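Long-range contacts in cell cycle serine/threonine-protein kinase CDC5/MSD2 (Saccharomyces cerevisiae, PDB 6MF4), which phosphorylates serine and threonine residues of proteins to drive mitotic exit in budding yeast, the polo-box domain described here being its phosphoprotein-binding part: residues Phe111-Ser116 / Val198-Tyr203; Ile120-Asn125 / Leu168-Phe173; Leu131-Ala136 / Glu192-Asp197; Ala136-Tyr141 / His154-Glu159. All coordinates share one frame; numbering follows the deposited sequence.

Contact 1: Phe111-Ser116 / Val198-Tyr203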
# COMPACT_ATOMS: atom_id res chain seq x y z
N PHE A 111 -0.89 13.98 -5.38
CA PHE A 111 0.11 12.94 -5.21
C PHE A 111 -0.24 11.84 -6.20
O PHE A 111 -1.42 11.54 -6.38
CB PHE A 111 0.09 12.43 -3.77
CG PHE A 111 1.07 11.33 -3.48
CD1 PHE A 111 0.76 10.01 -3.78
CD2 PHE A 111 2.29 11.61 -2.88
CE1 PHE A 111 1.65 9.00 -3.50
CE2 PHE A 111 3.18 10.60 -2.60
CZ PHE A 111 2.87 9.29 -2.92
N SER A 112 0.76 11.24 -6.85
CA SER A 112 0.46 10.23 -7.85
C SER A 112 1.36 9.01 -7.71
O SER A 112 2.49 9.11 -7.24
CB SER A 112 0.59 10.83 -9.25
OG SER A 112 0.19 9.90 -10.24
N TYR A 113 0.83 7.86 -8.11
CA TYR A 113 1.53 6.59 -8.00
C TYR A 113 1.11 5.65 -9.11
O TYR A 113 0.01 5.77 -9.66
CB TYR A 113 1.25 5.95 -6.64
CG TYR A 113 -0.22 5.78 -6.34
CD1 TYR A 113 -0.97 6.83 -5.82
CD2 TYR A 113 -0.87 4.57 -6.58
CE1 TYR A 113 -2.32 6.68 -5.54
CE2 TYR A 113 -2.21 4.41 -6.30
CZ TYR A 113 -2.93 5.47 -5.78
OH TYR A 113 -4.27 5.32 -5.50
N GLN A 114 1.99 4.71 -9.44
CA GLN A 114 1.66 3.63 -10.36
C GLN A 114 1.76 2.31 -9.60
O GLN A 114 2.65 2.15 -8.76
CB GLN A 114 2.59 3.63 -11.58
CG GLN A 114 2.21 2.60 -12.63
CD GLN A 114 3.04 2.70 -13.90
OE1 GLN A 114 3.10 3.74 -14.53
NE2 GLN A 114 3.67 1.59 -14.28
N LEU A 115 0.84 1.40 -9.89
CA LEU A 115 0.82 0.08 -9.26
C LEU A 115 1.37 -0.98 -10.21
O LEU A 115 1.56 -0.72 -11.40
CB LEU A 115 -0.61 -0.29 -8.84
CG LEU A 115 -1.27 0.65 -7.83
CD1 LEU A 115 -2.71 0.22 -7.59
CD2 LEU A 115 -0.50 0.69 -6.52
N SER A 116 1.60 -2.18 -9.69
CA SER A 116 2.18 -3.26 -10.49
C SER A 116 1.23 -3.73 -11.59
O SER A 116 1.64 -4.39 -12.54
CB SER A 116 2.58 -4.43 -9.58
OG SER A 116 1.57 -4.70 -8.63
N VAL A 198 -7.15 -2.18 -6.31
CA VAL A 198 -6.54 -1.63 -5.10
C VAL A 198 -6.22 -0.16 -5.33
O VAL A 198 -5.87 0.23 -6.45
CB VAL A 198 -5.25 -2.39 -4.73
CG1 VAL A 198 -4.50 -1.71 -3.61
CG2 VAL A 198 -5.57 -3.83 -4.35
N PHE A 199 -6.33 0.65 -4.28
CA PHE A 199 -5.86 2.03 -4.33
C PHE A 199 -5.09 2.37 -3.06
O PHE A 199 -5.12 1.62 -2.07
CB PHE A 199 -7.02 3.02 -4.54
CG PHE A 199 -7.89 3.22 -3.33
CD1 PHE A 199 -8.80 2.26 -2.94
CD2 PHE A 199 -7.80 4.39 -2.59
CE1 PHE A 199 -9.61 2.45 -1.83
CE2 PHE A 199 -8.61 4.59 -1.48
CZ PHE A 199 -9.51 3.62 -1.10
N LEU A 200 -4.39 3.50 -3.09
CA LEU A 200 -3.59 3.95 -1.97
C LEU A 200 -4.44 4.76 -1.00
O LEU A 200 -4.97 5.80 -1.36
CB LEU A 200 -2.42 4.80 -2.47
CG LEU A 200 -1.49 5.39 -1.41
CD1 LEU A 200 -0.75 4.28 -0.70
CD2 LEU A 200 -0.52 6.37 -2.07
N ARG A 201 -4.57 4.27 0.23
CA ARG A 201 -5.37 4.97 1.24
C ARG A 201 -4.58 6.04 1.96
O ARG A 201 -5.09 7.13 2.23
CB ARG A 201 -5.91 3.99 2.27
CG ARG A 201 -6.94 3.01 1.76
CD ARG A 201 -7.15 1.93 2.81
NE ARG A 201 -8.46 1.31 2.69
CZ ARG A 201 -8.86 0.28 3.43
NH1 ARG A 201 -8.06 -0.26 4.34
NH2 ARG A 201 -10.07 -0.22 3.24
N ARG A 202 -3.33 5.73 2.29
CA ARG A 202 -2.49 6.66 3.03
C ARG A 202 -1.03 6.39 2.74
O ARG A 202 -0.61 5.24 2.61
CB ARG A 202 -2.76 6.55 4.54
CG ARG A 202 -1.95 7.52 5.40
CD ARG A 202 -2.51 7.64 6.81
NE ARG A 202 -2.45 6.38 7.54
CZ ARG A 202 -3.07 6.16 8.70
NH1 ARG A 202 -3.80 7.11 9.26
NH2 ARG A 202 -2.96 4.98 9.29
N TYR A 203 -0.26 7.47 2.59
CA TYR A 203 1.19 7.37 2.52
C TYR A 203 1.79 8.23 3.62
O TYR A 203 1.19 9.22 4.04
CB TYR A 203 1.72 7.80 1.16
CG TYR A 203 1.57 9.28 0.90
CD1 TYR A 203 2.55 10.18 1.32
CD2 TYR A 203 0.47 9.78 0.24
CE1 TYR A 203 2.42 11.53 1.09
CE2 TYR A 203 0.33 11.13 -0.01
CZ TYR A 203 1.31 12.00 0.42
OH TYR A 203 1.18 13.35 0.19
O HOH W 1 -5.12 7.12 -3.73
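F111 and Y203 lay their rings flat on one another, centroids 3.9 Å apart and planes only 13° from parallel, the two side chains sliding past each other in opposite directions. CE2 of F111 comes over the centre of the Y203 ring, whereas CE2 of Y203 sits nearer the rim of the phenylalanine. The other apolar contacts gather on L200. Its CB lies over the face of the Y113 ring as a CH-pi contact, 3.8 Å from the ring centroid, and its CD2 reaches CE1 of F111 at 3.7 Å. Farther along, CD1 of L115 packs against the carbonyl O of V198.

The polar part belongs to the Y113 hydroxyl. L200 N donates to Y113 OH over 3.0 Å, almost straight at 172°, and a water 2.7 Å from the same OH donates to L200 O. Both backbone polar atoms of L200 are thereby tied to one phenol. A phenylalanine in place of Y113 would probably keep the CH-pi contact but leave L200 N without its acceptor and the water without one of its anchors.

The strands run at 121° to each other, meeting through side chains as the first polo box packs on the second. Strand 120-123 flanks 111-115 in its sheet; in the second polo box, F212 and L214 of strand 209-214 touch L200, and F212 also touches Y203.

Contact 2: Ile120-Asn125 / Leu168-Phe173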
# COMPACT_ATOMS: atom_id res chain seq x y z
N ILE A 120 -2.79 3.72 -12.55
CA ILE A 120 -2.23 4.97 -12.05
C ILE A 120 -3.25 5.69 -11.19
O ILE A 120 -4.39 5.89 -11.60
CB ILE A 120 -1.79 5.88 -13.22
CG1 ILE A 120 -0.59 5.25 -13.94
CG2 ILE A 120 -1.41 7.28 -12.71
CD1 ILE A 120 -0.25 5.90 -15.25
N GLY A 121 -2.84 6.07 -9.98
CA GLY A 121 -3.70 6.80 -9.08
C GLY A 121 -3.25 8.23 -8.90
O GLY A 121 -2.05 8.53 -8.95
N VAL A 122 -4.21 9.12 -8.70
CA VAL A 122 -3.93 10.46 -8.24
C VAL A 122 -4.73 10.68 -6.97
O VAL A 122 -5.95 10.53 -6.96
CB VAL A 122 -4.28 11.54 -9.27
CG1 VAL A 122 -3.98 12.93 -8.71
CG2 VAL A 122 -3.49 11.32 -10.56
N LEU A 123 -4.01 10.97 -5.89
CA LEU A 123 -4.60 11.31 -4.61
C LEU A 123 -4.67 12.82 -4.53
O LEU A 123 -3.64 13.50 -4.39
CB LEU A 123 -3.77 10.71 -3.47
CG LEU A 123 -4.18 11.00 -2.03
CD1 LEU A 123 -5.65 10.72 -1.80
CD2 LEU A 123 -3.33 10.17 -1.09
N PHE A 124 -5.87 13.36 -4.65
CA PHE A 124 -6.06 14.80 -4.69
C PHE A 124 -5.99 15.40 -3.29
O PHE A 124 -6.07 14.68 -2.29
CB PHE A 124 -7.39 15.13 -5.36
CG PHE A 124 -7.42 14.78 -6.81
CD1 PHE A 124 -7.01 15.70 -7.76
CD2 PHE A 124 -7.82 13.53 -7.23
CE1 PHE A 124 -7.02 15.38 -9.11
CE2 PHE A 124 -7.83 13.20 -8.57
CZ PHE A 124 -7.43 14.12 -9.51
N ASN A 125 -5.83 16.71 -3.22
CA ASN A 125 -5.56 17.37 -1.94
C ASN A 125 -6.76 17.35 -0.99
O ASN A 125 -6.59 17.49 0.21
CB ASN A 125 -5.11 18.81 -2.19
CG ASN A 125 -3.73 18.88 -2.83
OD1 ASN A 125 -2.91 17.97 -2.66
ND2 ASN A 125 -3.46 19.96 -3.55
N LEU A 168 -9.50 14.63 -14.40
CA LEU A 168 -8.93 13.76 -15.42
C LEU A 168 -7.84 14.46 -16.23
O LEU A 168 -6.99 13.80 -16.81
CB LEU A 168 -10.03 13.23 -16.34
CG LEU A 168 -10.94 12.20 -15.66
CD1 LEU A 168 -12.17 11.98 -16.49
CD2 LEU A 168 -10.21 10.88 -15.43
N GLU A 169 -7.85 15.79 -16.26
CA GLU A 169 -6.75 16.54 -16.87
C GLU A 169 -5.48 16.36 -16.03
O GLU A 169 -4.38 16.21 -16.58
CB GLU A 169 -7.09 18.02 -16.99
CG GLU A 169 -8.21 18.33 -17.97
CD GLU A 169 -7.90 17.86 -19.38
OE1 GLU A 169 -6.83 18.22 -19.92
OE2 GLU A 169 -8.72 17.11 -19.95
N VAL A 170 -5.63 16.37 -14.71
CA VAL A 170 -4.51 16.12 -13.82
C VAL A 170 -4.05 14.67 -13.97
O VAL A 170 -2.85 14.39 -14.01
CB VAL A 170 -4.88 16.41 -12.35
CG1 VAL A 170 -3.78 15.94 -11.39
CG2 VAL A 170 -5.14 17.89 -12.15
N VAL A 171 -5.01 13.75 -14.06
CA VAL A 171 -4.67 12.34 -14.24
C VAL A 171 -3.90 12.14 -15.54
O VAL A 171 -2.95 11.36 -15.59
CB VAL A 171 -5.94 11.46 -14.23
CG1 VAL A 171 -5.64 10.05 -14.74
CG2 VAL A 171 -6.53 11.39 -12.83
N ASP A 172 -4.29 12.87 -16.58
CA ASP A 172 -3.61 12.81 -17.87
C ASP A 172 -2.17 13.27 -17.75
O ASP A 172 -1.26 12.67 -18.34
CB ASP A 172 -4.37 13.66 -18.91
CG ASP A 172 -3.66 13.70 -20.25
OD1 ASP A 172 -3.60 12.64 -20.91
OD2 ASP A 172 -3.19 14.79 -20.65
N PHE A 173 -1.94 14.34 -16.98
CA PHE A 173 -0.59 14.82 -16.73
C PHE A 173 0.27 13.71 -16.13
O PHE A 173 1.40 13.47 -16.56
CB PHE A 173 -0.60 16.03 -15.79
CG PHE A 173 0.77 16.42 -15.30
CD1 PHE A 173 1.57 17.28 -16.03
CD2 PHE A 173 1.26 15.91 -14.10
CE1 PHE A 173 2.82 17.63 -15.58
CE2 PHE A 173 2.52 16.26 -13.65
CZ PHE A 173 3.30 17.11 -14.39
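V122 points from its strand toward the helix and divides its two methyls between two consecutive helix residues. CG1, anti to the backbone N (chi1 179°), meets CG1 of V170 at 4.0 Å, the two side chains crossing at about a right angle. CG2, on the other branch, lies 3.8 Å from CG2 of V171, and here the side chains cross at a slant. The strand and the helix come close at this point, with the CA atoms of V122 and V171 6.3 Å apart.

F124 leaves the backbone differently, yet its ring swings back to the helix. F124 and V170 reach toward each other tip to tip, ring atom CE1 standing 4.0 Å from V170 CG1. The adjoining ring atom, F124 CZ, is 4.4 Å from V171 CG2, a looser touch. Within its own segment the same ring receives CG1 of V122 over the centre of one face, 3.7 Å above the plane, so this methyl meets both the ring face and V170. The contact is wholly apolar, valine methyls and one aromatic ring.

This is the helix-on-sheet packing of the first polo box, in which helix 165-178 lies across the antiparallel sheet. V171 also rests on V130 and R132 of the adjoining strand 129-132, F174 one turn on touches V122, and the ring of H167 meets that of F124 edge-to-face.

Contact 3: Leu131-Ala136 / Glu192-Asp197. With ZN (zinc ion), chain C.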
# COMPACT_ATOMS: atom_id res chain seq x y z
N LEU A 131 -8.53 6.54 -9.71
CA LEU A 131 -7.71 5.40 -10.06
C LEU A 131 -7.96 5.06 -11.52
O LEU A 131 -9.01 4.53 -11.88
CB LEU A 131 -8.01 4.21 -9.15
CG LEU A 131 -7.12 2.98 -9.35
CD1 LEU A 131 -5.69 3.27 -8.90
CD2 LEU A 131 -7.69 1.77 -8.62
N ARG A 132 -6.98 5.39 -12.36
CA ARG A 132 -7.04 5.15 -13.80
C ARG A 132 -6.53 3.75 -14.12
O ARG A 132 -5.36 3.45 -13.89
CB ARG A 132 -6.21 6.22 -14.52
CG ARG A 132 -6.10 6.11 -16.03
CD ARG A 132 -4.85 6.85 -16.47
NE ARG A 132 -4.72 7.03 -17.91
CZ ARG A 132 -4.07 6.21 -18.73
NH1 ARG A 132 -3.49 5.10 -18.27
NH2 ARG A 132 -4.02 6.49 -20.03
N LEU A 133 -7.39 2.89 -14.64
CA LEU A 133 -6.98 1.53 -14.96
C LEU A 133 -5.99 1.52 -16.12
O LEU A 133 -5.98 2.43 -16.95
CB LEU A 133 -8.18 0.63 -15.28
CG LEU A 133 -8.85 0.01 -14.06
CD1 LEU A 133 -9.69 1.04 -13.33
CD2 LEU A 133 -9.70 -1.19 -14.44
N ALA A 134 -5.16 0.49 -16.15
CA ALA A 134 -4.11 0.38 -17.15
C ALA A 134 -4.67 0.29 -18.57
O ALA A 134 -3.96 0.55 -19.53
CB ALA A 134 -3.25 -0.84 -16.85
N ASP A 135 -5.95 -0.06 -18.69
CA ASP A 135 -6.55 -0.21 -20.01
C ASP A 135 -6.79 1.15 -20.69
O ASP A 135 -7.12 1.21 -21.87
CB ASP A 135 -7.86 -1.00 -19.93
CG ASP A 135 -8.87 -0.39 -18.97
OD1 ASP A 135 -8.86 0.84 -18.75
OD2 ASP A 135 -9.71 -1.15 -18.45
N ALA A 136 -6.61 2.22 -19.93
CA ALA A 136 -6.80 3.58 -20.44
C ALA A 136 -8.21 3.81 -20.96
O ALA A 136 -8.42 4.62 -21.86
CB ALA A 136 -5.78 3.88 -21.54
N GLU A 192 -15.29 -9.70 -12.27
CA GLU A 192 -14.00 -10.35 -12.46
C GLU A 192 -12.87 -9.36 -12.77
O GLU A 192 -11.75 -9.51 -12.30
CB GLU A 192 -14.08 -11.40 -13.57
CG GLU A 192 -14.74 -12.71 -13.15
CD GLU A 192 -16.26 -12.66 -13.19
OE1 GLU A 192 -16.83 -11.63 -13.64
OE2 GLU A 192 -16.89 -13.66 -12.78
N TYR A 193 -13.20 -8.35 -13.56
CA TYR A 193 -12.22 -7.37 -14.02
C TYR A 193 -11.74 -6.45 -12.90
O TYR A 193 -10.70 -5.79 -13.04
CB TYR A 193 -12.83 -6.53 -15.15
CG TYR A 193 -11.85 -5.78 -16.03
CD1 TYR A 193 -10.94 -6.46 -16.84
CD2 TYR A 193 -11.86 -4.39 -16.08
CE1 TYR A 193 -10.06 -5.78 -17.66
CE2 TYR A 193 -10.98 -3.70 -16.91
CZ TYR A 193 -10.09 -4.40 -17.69
OH TYR A 193 -9.21 -3.72 -18.50
N HIS A 194 -12.47 -6.43 -11.78
CA HIS A 194 -12.23 -5.45 -10.72
C HIS A 194 -11.97 -6.05 -9.34
O HIS A 194 -11.67 -5.32 -8.40
CB HIS A 194 -13.42 -4.50 -10.61
CG HIS A 194 -13.57 -3.60 -11.80
ND1 HIS A 194 -12.59 -2.72 -12.19
CD2 HIS A 194 -14.59 -3.46 -12.68
CE1 HIS A 194 -12.99 -2.07 -13.27
NE2 HIS A 194 -14.20 -2.50 -13.58
N LYS A 195 -12.07 -7.36 -9.21
CA LYS A 195 -12.12 -7.96 -7.88
C LYS A 195 -10.79 -7.81 -7.13
O LYS A 195 -10.77 -7.86 -5.90
CB LYS A 195 -12.52 -9.43 -7.97
CG LYS A 195 -11.43 -10.38 -8.41
CD LYS A 195 -12.02 -11.76 -8.61
CE LYS A 195 -10.96 -12.80 -8.92
NZ LYS A 195 -11.59 -14.08 -9.34
N ASP A 196 -9.70 -7.60 -7.86
CA ASP A 196 -8.38 -7.41 -7.25
C ASP A 196 -7.94 -5.94 -7.29
O ASP A 196 -6.77 -5.64 -7.07
CB ASP A 196 -7.34 -8.28 -7.96
CG ASP A 196 -7.49 -9.76 -7.64
OD1 ASP A 196 -7.81 -10.09 -6.48
OD2 ASP A 196 -7.30 -10.59 -8.56
N ASP A 197 -8.88 -5.04 -7.56
CA ASP A 197 -8.54 -3.62 -7.65
C ASP A 197 -8.12 -3.08 -6.29
O ASP A 197 -8.68 -3.46 -5.26
CB ASP A 197 -9.72 -2.81 -8.20
CG ASP A 197 -9.90 -2.97 -9.70
OD1 ASP A 197 -9.24 -3.86 -10.30
OD2 ASP A 197 -10.70 -2.22 -10.29
ZN ZN C . -15.11 -1.89 -15.27
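The zinc site of the polo-box domain borders this contact, where L133 touches the metal ligand H194 and D135 bonds to its neighbour Y193. NE2 of H194 binds the zinc ion at 2.0 Å; E138 and H154 supply the other protein ligands. CD2 of L133 comes to the edge of the imidazole, 3.6 Å from CE1, the two side chains crossing at about a right angle. The same methyl reaches CE2 of Y193 at 3.7 Å, so one leucine branch serves both aromatic residues.

On its other nitrogen the imidazole is held by a carboxylate. ND1 of H194 donates to OD2 of D197 over 2.7 Å, met on the syn side but 31° out of the carboxylate plane. This His-carboxylate pair spans a type I turn, H194 to D197, on the connection between the two polo boxes, closed by D197 N to H194 O. It fixes the rotation of the ring with NE2 facing the metal, and the nearby acid would probably make the histidine a stronger electron donor. W140 NE1 bonds to the same OD2, so two donors grip that oxygen.

D135 lies in a second type I turn, L133 to A136, which follows strand 129-132. Y193 OH donates to D135 OD2 over 2.6 Å, meeting the anti lone pair of that oxygen, with carboxylate and phenol planes nearly coplanar, 11° apart. The other oxygen, OD1, accepts from the backbone N of both E137 and E138, the latter itself a zinc ligand.

Contact 4: Ala136-Tyr141 / His154-Glu159. With ZN (zinc ion), chain C.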
# COMPACT_ATOMS: atom_id res chain seq x y z
N ALA A 136 -6.61 2.22 -19.93
CA ALA A 136 -6.80 3.58 -20.44
C ALA A 136 -8.21 3.81 -20.96
O ALA A 136 -8.42 4.62 -21.86
CB ALA A 136 -5.78 3.88 -21.54
N GLU A 137 -9.19 3.10 -20.39
CA GLU A 137 -10.59 3.32 -20.75
C GLU A 137 -11.50 3.45 -19.52
O GLU A 137 -12.52 4.14 -19.58
CB GLU A 137 -11.10 2.19 -21.65
CG GLU A 137 -12.64 2.11 -21.84
CD GLU A 137 -13.27 3.40 -22.35
OE1 GLU A 137 -14.52 3.44 -22.47
OE2 GLU A 137 -12.55 4.38 -22.64
N GLU A 138 -11.14 2.79 -18.42
CA GLU A 138 -11.97 2.83 -17.21
C GLU A 138 -11.24 3.52 -16.06
O GLU A 138 -10.02 3.47 -15.97
CB GLU A 138 -12.36 1.42 -16.78
CG GLU A 138 -13.07 0.61 -17.86
CD GLU A 138 -13.96 -0.47 -17.28
OE1 GLU A 138 -13.60 -1.06 -16.24
OE2 GLU A 138 -15.04 -0.73 -17.86
N PHE A 139 -12.01 4.17 -15.19
CA PHE A 139 -11.44 4.69 -13.95
C PHE A 139 -12.46 4.65 -12.82
O PHE A 139 -13.67 4.60 -13.05
CB PHE A 139 -10.89 6.11 -14.14
CG PHE A 139 -11.95 7.18 -14.31
CD1 PHE A 139 -12.44 7.49 -15.56
CD2 PHE A 139 -12.41 7.89 -13.21
CE1 PHE A 139 -13.40 8.49 -15.72
CE2 PHE A 139 -13.36 8.88 -13.36
CZ PHE A 139 -13.86 9.18 -14.61
N TRP A 140 -11.94 4.63 -11.60
CA TRP A 140 -12.73 4.79 -10.38
C TRP A 140 -12.56 6.19 -9.82
O TRP A 140 -11.44 6.69 -9.75
CB TRP A 140 -12.30 3.80 -9.30
CG TRP A 140 -12.52 2.36 -9.61
CD1 TRP A 140 -11.59 1.47 -10.03
CD2 TRP A 140 -13.75 1.64 -9.48
NE1 TRP A 140 -12.16 0.23 -10.19
CE2 TRP A 140 -13.48 0.30 -9.86
CE3 TRP A 140 -15.04 1.98 -9.09
CZ2 TRP A 140 -14.47 -0.68 -9.85
CZ3 TRP A 140 -16.02 1.00 -9.08
CH2 TRP A 140 -15.73 -0.32 -9.46
N TYR A 141 -13.66 6.81 -9.42
CA TYR A 141 -13.61 8.01 -8.59
C TYR A 141 -13.93 7.60 -7.15
O TYR A 141 -15.01 7.09 -6.87
CB TYR A 141 -14.59 9.07 -9.07
CG TYR A 141 -14.61 10.30 -8.18
CD1 TYR A 141 -13.48 11.08 -8.01
CD2 TYR A 141 -15.76 10.66 -7.49
CE1 TYR A 141 -13.49 12.19 -7.19
CE2 TYR A 141 -15.78 11.78 -6.68
CZ TYR A 141 -14.65 12.54 -6.53
OH TYR A 141 -14.66 13.65 -5.72
N HIS A 154 -17.70 3.76 -10.65
CA HIS A 154 -17.13 3.25 -11.89
C HIS A 154 -17.46 4.16 -13.07
O HIS A 154 -18.63 4.46 -13.32
CB HIS A 154 -17.68 1.84 -12.12
CG HIS A 154 -17.15 1.15 -13.34
ND1 HIS A 154 -17.48 1.54 -14.62
CD2 HIS A 154 -16.36 0.05 -13.47
CE1 HIS A 154 -16.89 0.74 -15.49
NE2 HIS A 154 -16.22 -0.18 -14.82
N TYR A 155 -16.43 4.61 -13.80
CA TYR A 155 -16.63 5.46 -14.98
C TYR A 155 -15.80 5.03 -16.18
O TYR A 155 -14.82 4.30 -16.05
CB TYR A 155 -16.27 6.92 -14.66
CG TYR A 155 -17.24 7.60 -13.73
CD1 TYR A 155 -18.49 8.01 -14.17
CD2 TYR A 155 -16.91 7.83 -12.41
CE1 TYR A 155 -19.38 8.63 -13.32
CE2 TYR A 155 -17.79 8.46 -11.55
CZ TYR A 155 -19.02 8.85 -12.01
OH TYR A 155 -19.90 9.47 -11.16
N LEU A 156 -16.21 5.50 -17.36
CA LEU A 156 -15.44 5.36 -18.58
C LEU A 156 -14.86 6.71 -18.97
O LEU A 156 -15.54 7.73 -18.88
CB LEU A 156 -16.32 4.83 -19.72
CG LEU A 156 -17.13 3.57 -19.46
CD1 LEU A 156 -17.94 3.20 -20.70
CD2 LEU A 156 -16.23 2.42 -19.05
N LEU A 157 -13.60 6.72 -19.41
CA LEU A 157 -12.97 7.96 -19.86
C LEU A 157 -13.73 8.54 -21.04
O LEU A 157 -13.81 9.76 -21.20
CB LEU A 157 -11.51 7.72 -20.24
CG LEU A 157 -10.53 7.43 -19.10
CD1 LEU A 157 -9.18 7.00 -19.63
CD2 LEU A 157 -10.38 8.65 -18.20
N SER A 158 -14.31 7.67 -21.86
CA SER A 158 -15.07 8.09 -23.03
C SER A 158 -16.42 8.70 -22.65
O SER A 158 -17.05 9.39 -23.46
CB SER A 158 -15.29 6.90 -23.97
OG SER A 158 -16.05 5.88 -23.34
N GLU A 159 -16.87 8.44 -21.42
CA GLU A 159 -18.11 8.99 -20.91
C GLU A 159 -17.82 9.73 -19.60
O GLU A 159 -18.49 9.52 -18.59
CB GLU A 159 -19.14 7.90 -20.70
ZN ZN C . -15.11 -1.89 -15.27
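F139 and Y155 face each other as a hydrogen-bonded antiparallel pair, and here the packing is tight. F139 N donates to Y155 O, and Y155 N to F139 O, both at 2.9 Å. CB of Y155 sits over the face of the F139 ring, 3.6 Å from its centroid; the two rings themselves are slid apart and barely overlap. L157 CD2 also packs on F139 CD1.

E138 and W140 project to the other face with H154 and L156. E138 OE1 and H154 NE2 bind the zinc ion, at 2.0 and 2.1 Å, with the carboxylate and imidazole planes 89° apart. H154 also turns its edge to the face of the W140 six-membered ring, while its CB touches W140 CZ3.

The looser side lies where the strands give way to loop. L157 N still donates to E137 O at 2.8 Å, but beyond it, where A136 and S158 are exposed, the contact thins to L157 CD1 against A136 O and to the side chain of E137. A bend at chi2 (56°) turns CD back toward 154-159; OE1 accepts from S158 OG at 3.0 Å through the syn lone pair and lies 3.6 Å from L156 CB. An alanine at E137 would probably leave the S158 hydroxyl without this acceptor and uncover the flank of L156.

The two strands form the last hairpin of the first polo-box sheet, with 149-156 outermost. L168 of helix 165-178 covers F139 and L157, V130 of strand 129-132 touches F139, and H194 completes the protein ligands of the zinc.

Overall arrangement
Contact 1 is the buried one, close to the centre of the chain, where the two polo boxes meet through stacked rings and a tyrosine hydroxyl. Contacts 2 and 3 are partly buried and contact 4 lies at the surface. All four reach the same six-stranded sheet: F111 and Y113 of contact 1 pair with L123 and G121 of contact 2, I120 with R132 of contact 3, and L131 with W140 of contact 4. Contact 2 is purely apolar, helix on sheet, and meets contact 4 through L168. Contacts 3 and 4 share A136 and the zinc ion, so metal bonds and carboxylates gather toward the outer hairpin.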